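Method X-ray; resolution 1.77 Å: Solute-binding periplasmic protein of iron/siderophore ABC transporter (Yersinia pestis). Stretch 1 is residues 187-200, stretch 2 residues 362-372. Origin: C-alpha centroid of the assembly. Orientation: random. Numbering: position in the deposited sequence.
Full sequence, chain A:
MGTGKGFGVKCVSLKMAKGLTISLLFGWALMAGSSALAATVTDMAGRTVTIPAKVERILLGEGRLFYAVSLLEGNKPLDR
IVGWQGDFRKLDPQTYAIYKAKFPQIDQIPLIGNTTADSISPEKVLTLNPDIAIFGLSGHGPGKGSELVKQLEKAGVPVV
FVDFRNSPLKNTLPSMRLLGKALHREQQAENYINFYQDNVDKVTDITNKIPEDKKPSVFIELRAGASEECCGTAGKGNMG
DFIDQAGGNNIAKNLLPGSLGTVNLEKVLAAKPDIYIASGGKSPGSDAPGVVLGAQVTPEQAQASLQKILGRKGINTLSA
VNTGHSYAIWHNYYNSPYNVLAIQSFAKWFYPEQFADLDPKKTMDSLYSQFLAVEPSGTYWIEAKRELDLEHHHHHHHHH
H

Stretch 1, residues 187-200: QQAENYINFYQDNV
Stretch 2 362-372: KTMDSLYSQFL

Residues 187-200 are helical throughout, within a helix that extends beyond both ends; phi/psi lie near -65/-42 through Asp198, shifting to -80/-22 at Asn199 and -75/-36 at Val200. Backbone i-to-i+4 hydrogen bonds hold it, as from Asn191 N to Gln187 O (2.9 Å). Residues 362-371 end a second helix, with phi/psi near -65/-42 for 362-369 and -83/-32 at Gln370; Phe371 relaxes to -123/-19 and Leu372 leaves helical space at -116/169. The axes run antiparallel (170°) and approach to 11.6 Å. Register is set by three CA pairs: Tyr192 CA to Phe371 CA, 7.8 Å; Phe195 CA to Leu367 CA, 8.1 Å; Asn199 CA to Thr363 CA, 7.7 Å.

No hydrogen bond crosses the interface; packing accounts for the 395 Å² buried, both sides summed. Phe195 (chi1 169°, t; chi2 86°) points toward the second helix and fills a hole formed by Ser366, Leu367, Gln370 and Phe371. Phe195 CZ lies 3.6 Å from Thr363 O and 3.9 Å from Leu367 CB. Ser366 (m) presents its CB to the ring, with Phe195 CE1 to Ser366 CB at 3.8 Å.

Phe371 (chi1 -57°, m; chi2 -75°) links two edge-to-face pairs. Its edge meets the face of Phe195 (centroids 5.5 Å, planes 65°; Phe371 CE2 to Phe195 CG, 3.8 Å), and its own face receives the edge of Tyr192 (centroids 5.1 Å, planes 76°; Tyr192 CD1 to Phe371 CE2, 3.7 Å). The CA-to-CB bond of Tyr192 points sideways; its chi1 of -171° (t) and chi2 of 76° place Tyr192 CE1 4.1 Å from Leu367 CG. The buried tyrosine's hydroxyl is hydrogen-bonded elsewhere in the structure. Leu367 is t,t (-167°/158°).

At one end, Asn199 (m, chi2 -73°) donates from ND2 to Phe195 O at 3.0 Å. Asn199 OD1 approaches Thr363 OG1 (chi1 -56°, m) to 3.6 Å, without a hydrogen bond.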

# COMPACT_ATOMS: atom_id res chain seq x y z
N GLN A 187 11.35 -19.54 -0.85
CA GLN A 187 11.21 -19.66 -2.29
C GLN A 187 10.11 -18.74 -2.81
O GLN A 187 10.26 -18.10 -3.85
CB GLN A 187 10.92 -21.11 -2.68
CG GLN A 187 10.99 -21.37 -4.18
CD GLN A 187 12.34 -20.98 -4.77
OE1 GLN A 187 13.35 -21.66 -4.54
NE2 GLN A 187 12.38 -19.88 -5.52
N GLN A 188 8.99 -18.67 -2.07
CA GLN A 188 7.92 -17.75 -2.43
C GLN A 188 8.41 -16.30 -2.39
O GLN A 188 8.09 -15.51 -3.28
CB GLN A 188 6.73 -17.94 -1.50
CG GLN A 188 5.92 -19.24 -1.74
CD GLN A 188 6.59 -20.48 -1.16
OE1 GLN A 188 7.58 -20.40 -0.43
NE2 GLN A 188 6.03 -21.65 -1.49
N ALA A 189 9.20 -15.95 -1.38
CA ALA A 189 9.74 -14.59 -1.29
C ALA A 189 10.63 -14.28 -2.48
O ALA A 189 10.50 -13.22 -3.11
CB ALA A 189 10.50 -14.41 0.02
N GLU A 190 11.53 -15.21 -2.81
CA GLU A 190 12.41 -15.02 -3.97
C GLU A 190 11.60 -14.90 -5.26
O GLU A 190 11.91 -14.06 -6.11
CB GLU A 190 13.41 -16.17 -4.06
CG GLU A 190 14.34 -16.03 -5.26
CD GLU A 190 15.53 -16.97 -5.21
OE1 GLU A 190 15.93 -17.41 -4.12
OE2 GLU A 190 16.08 -17.26 -6.29
N ASN A 191 10.57 -15.73 -5.43
CA ASN A 191 9.73 -15.62 -6.62
C ASN A 191 9.11 -14.23 -6.71
O ASN A 191 9.10 -13.61 -7.78
CB ASN A 191 8.63 -16.69 -6.61
CG ASN A 191 9.18 -18.10 -6.76
OD1 ASN A 191 10.33 -18.28 -7.19
ND2 ASN A 191 8.38 -19.10 -6.38
N TYR A 192 8.61 -13.70 -5.59
CA TYR A 192 7.99 -12.39 -5.66
C TYR A 192 9.03 -11.29 -5.90
O TYR A 192 8.79 -10.35 -6.68
CB TYR A 192 7.16 -12.09 -4.40
CG TYR A 192 6.38 -10.82 -4.63
CD1 TYR A 192 5.24 -10.82 -5.43
CD2 TYR A 192 6.84 -9.59 -4.15
CE1 TYR A 192 4.55 -9.66 -5.69
CE2 TYR A 192 6.16 -8.42 -4.41
CZ TYR A 192 5.02 -8.46 -5.18
OH TYR A 192 4.35 -7.29 -5.44
N ILE A 193 10.21 -11.40 -5.28
CA ILE A 193 11.25 -10.38 -5.46
C ILE A 193 11.62 -10.25 -6.93
O ILE A 193 11.74 -9.15 -7.47
CB ILE A 193 12.48 -10.71 -4.60
CG1 ILE A 193 12.20 -10.37 -3.14
CG2 ILE A 193 13.74 -10.00 -5.11
CD1 ILE A 193 13.05 -11.22 -2.17
N ASN A 194 11.79 -11.40 -7.60
CA ASN A 194 12.08 -11.40 -9.03
C ASN A 194 10.94 -10.81 -9.84
O ASN A 194 11.17 -10.02 -10.76
CB ASN A 194 12.39 -12.83 -9.48
CG ASN A 194 13.81 -13.25 -9.11
OD1 ASN A 194 14.66 -12.41 -8.92
ND2 ASN A 194 14.05 -14.56 -9.01
N PHE A 195 9.68 -11.17 -9.51
CA PHE A 195 8.54 -10.61 -10.24
C PHE A 195 8.45 -9.10 -10.06
O PHE A 195 8.18 -8.36 -11.01
CB PHE A 195 7.25 -11.29 -9.76
CG PHE A 195 5.98 -10.62 -10.25
CD1 PHE A 195 5.43 -10.95 -11.48
CD2 PHE A 195 5.33 -9.68 -9.46
CE1 PHE A 195 4.25 -10.34 -11.93
CE2 PHE A 195 4.16 -9.07 -9.90
CZ PHE A 195 3.61 -9.40 -11.14
N TYR A 196 8.67 -8.63 -8.85
CA TYR A 196 8.60 -7.20 -8.58
C TYR A 196 9.71 -6.44 -9.30
O TYR A 196 9.46 -5.44 -9.98
CB TYR A 196 8.68 -7.00 -7.07
CG TYR A 196 8.57 -5.58 -6.56
CD1 TYR A 196 9.67 -4.71 -6.63
CD2 TYR A 196 7.40 -5.13 -5.97
CE1 TYR A 196 9.59 -3.43 -6.14
CE2 TYR A 196 7.31 -3.85 -5.49
CZ TYR A 196 8.41 -3.00 -5.57
OH TYR A 196 8.33 -1.72 -5.08
N GLN A 197 10.96 -6.90 -9.15
CA GLN A 197 12.07 -6.19 -9.76
C GLN A 197 11.93 -6.16 -11.28
O GLN A 197 12.19 -5.13 -11.91
CB GLN A 197 13.40 -6.83 -9.36
CG GLN A 197 14.58 -5.96 -9.77
CD GLN A 197 14.67 -4.68 -8.95
OE1 GLN A 197 15.08 -4.70 -7.79
NE2 GLN A 197 14.25 -3.57 -9.54
N ASP A 198 11.51 -7.28 -11.88
CA ASP A 198 11.26 -7.31 -13.32
C ASP A 198 10.24 -6.26 -13.72
O ASP A 198 10.41 -5.55 -14.72
CB ASP A 198 10.79 -8.69 -13.75
CG ASP A 198 11.93 -9.67 -13.86
OD1 ASP A 198 13.08 -9.21 -13.71
OD2 ASP A 198 11.69 -10.87 -14.11
N ASN A 199 9.17 -6.13 -12.94
CA ASN A 199 8.13 -5.18 -13.31
C ASN A 199 8.46 -3.74 -12.95
O ASN A 199 7.91 -2.83 -13.57
CB ASN A 199 6.80 -5.63 -12.70
CG ASN A 199 6.13 -6.66 -13.58
OD1 ASN A 199 5.61 -6.32 -14.63
ND2 ASN A 199 6.22 -7.92 -13.20
N VAL A 200 9.36 -3.50 -11.99
CA VAL A 200 9.85 -2.13 -11.82
C VAL A 200 10.83 -1.78 -12.93
O VAL A 200 10.86 -0.64 -13.40
CB VAL A 200 10.48 -1.95 -10.42
CG1 VAL A 200 11.29 -0.63 -10.32
CG2 VAL A 200 9.41 -2.03 -9.34
N LYS A 362 -2.59 -6.09 -16.73
CA LYS A 362 -2.00 -7.41 -16.93
C LYS A 362 -1.00 -7.74 -15.83
O LYS A 362 -0.91 -8.89 -15.38
CB LYS A 362 -1.36 -7.51 -18.31
CG LYS A 362 -0.71 -8.86 -18.60
CD LYS A 362 -1.60 -10.06 -18.25
CE LYS A 362 -2.94 -10.07 -19.01
NZ LYS A 362 -3.94 -10.93 -18.31
N THR A 363 -0.22 -6.76 -15.38
CA THR A 363 0.68 -7.01 -14.26
C THR A 363 -0.09 -7.51 -13.04
O THR A 363 0.32 -8.47 -12.38
CB THR A 363 1.45 -5.74 -13.90
OG1 THR A 363 2.15 -5.28 -15.06
CG2 THR A 363 2.46 -6.01 -12.79
N MET A 364 -1.23 -6.87 -12.75
CA MET A 364 -2.05 -7.30 -11.63
C MET A 364 -2.61 -8.70 -11.86
O MET A 364 -2.61 -9.52 -10.94
CB MET A 364 -3.16 -6.27 -11.39
CG MET A 364 -4.12 -6.70 -10.33
SD MET A 364 -5.54 -5.64 -10.37
CE MET A 364 -5.21 -4.64 -8.99
N ASP A 365 -3.05 -9.00 -13.09
CA ASP A 365 -3.47 -10.36 -13.41
C ASP A 365 -2.37 -11.38 -13.11
O ASP A 365 -2.64 -12.45 -12.55
CB ASP A 365 -3.86 -10.45 -14.89
CG ASP A 365 -5.27 -9.97 -15.15
OD1 ASP A 365 -6.04 -9.81 -14.18
OD2 ASP A 365 -5.61 -9.75 -16.33
N SER A 366 -1.12 -11.05 -13.45
CA SER A 366 -0.02 -11.96 -13.21
C SER A 366 0.27 -12.11 -11.73
O SER A 366 0.51 -13.22 -11.24
CB SER A 366 1.24 -11.49 -13.96
OG SER A 366 0.97 -11.40 -15.35
N LEU A 367 0.27 -10.99 -11.00
CA LEU A 367 0.49 -11.04 -9.56
C LEU A 367 -0.50 -12.00 -8.90
O LEU A 367 -0.12 -12.86 -8.11
CB LEU A 367 0.37 -9.63 -8.97
CG LEU A 367 0.85 -9.35 -7.53
CD1 LEU A 367 1.14 -7.86 -7.38
CD2 LEU A 367 -0.17 -9.77 -6.47
N TYR A 368 -1.79 -11.86 -9.24
CA TYR A 368 -2.81 -12.69 -8.60
C TYR A 368 -2.66 -14.15 -9.00
O TYR A 368 -2.70 -15.04 -8.14
CB TYR A 368 -4.20 -12.15 -8.97
CG TYR A 368 -4.63 -11.01 -8.08
CD1 TYR A 368 -3.95 -9.79 -8.11
CD2 TYR A 368 -5.70 -11.15 -7.20
CE1 TYR A 368 -4.33 -8.75 -7.28
CE2 TYR A 368 -6.10 -10.09 -6.38
CZ TYR A 368 -5.40 -8.89 -6.43
OH TYR A 368 -5.77 -7.84 -5.62
N SER A 369 -2.50 -14.44 -10.29
CA SER A 369 -2.44 -15.84 -10.71
C SER A 369 -1.20 -16.53 -10.17
O SER A 369 -1.26 -17.72 -9.83
CB SER A 369 -2.51 -15.95 -12.23
OG SER A 369 -1.69 -14.98 -12.86
N GLN A 370 -0.09 -15.82 -10.02
CA GLN A 370 1.14 -16.45 -9.56
C GLN A 370 1.21 -16.60 -8.05
O GLN A 370 1.84 -17.53 -7.56
CB GLN A 370 2.36 -15.67 -10.05
CG GLN A 370 2.72 -15.92 -11.50
CD GLN A 370 3.75 -14.95 -12.00
OE1 GLN A 370 3.47 -14.13 -12.88
NE2 GLN A 370 4.95 -15.02 -11.44
N PHE A 371 0.62 -15.66 -7.29
CA PHE A 371 0.87 -15.60 -5.85
C PHE A 371 -0.36 -15.70 -4.96
O PHE A 371 -0.21 -16.04 -3.78
CB PHE A 371 1.63 -14.31 -5.51
CG PHE A 371 2.92 -14.17 -6.25
CD1 PHE A 371 4.02 -14.92 -5.88
CD2 PHE A 371 3.03 -13.31 -7.32
CE1 PHE A 371 5.22 -14.81 -6.58
CE2 PHE A 371 4.22 -13.20 -8.02
CZ PHE A 371 5.31 -13.96 -7.66
N LEU A 372 -1.56 -15.45 -5.47
CA LEU A 372 -2.72 -15.30 -4.61
C LEU A 372 -3.75 -16.40 -4.87
O LEU A 372 -3.68 -17.15 -5.84
CB LEU A 372 -3.34 -13.91 -4.79
CG LEU A 372 -2.38 -12.76 -4.48
CD1 LEU A 372 -3.13 -11.45 -4.67
CD2 LEU A 372 -1.83 -12.87 -3.06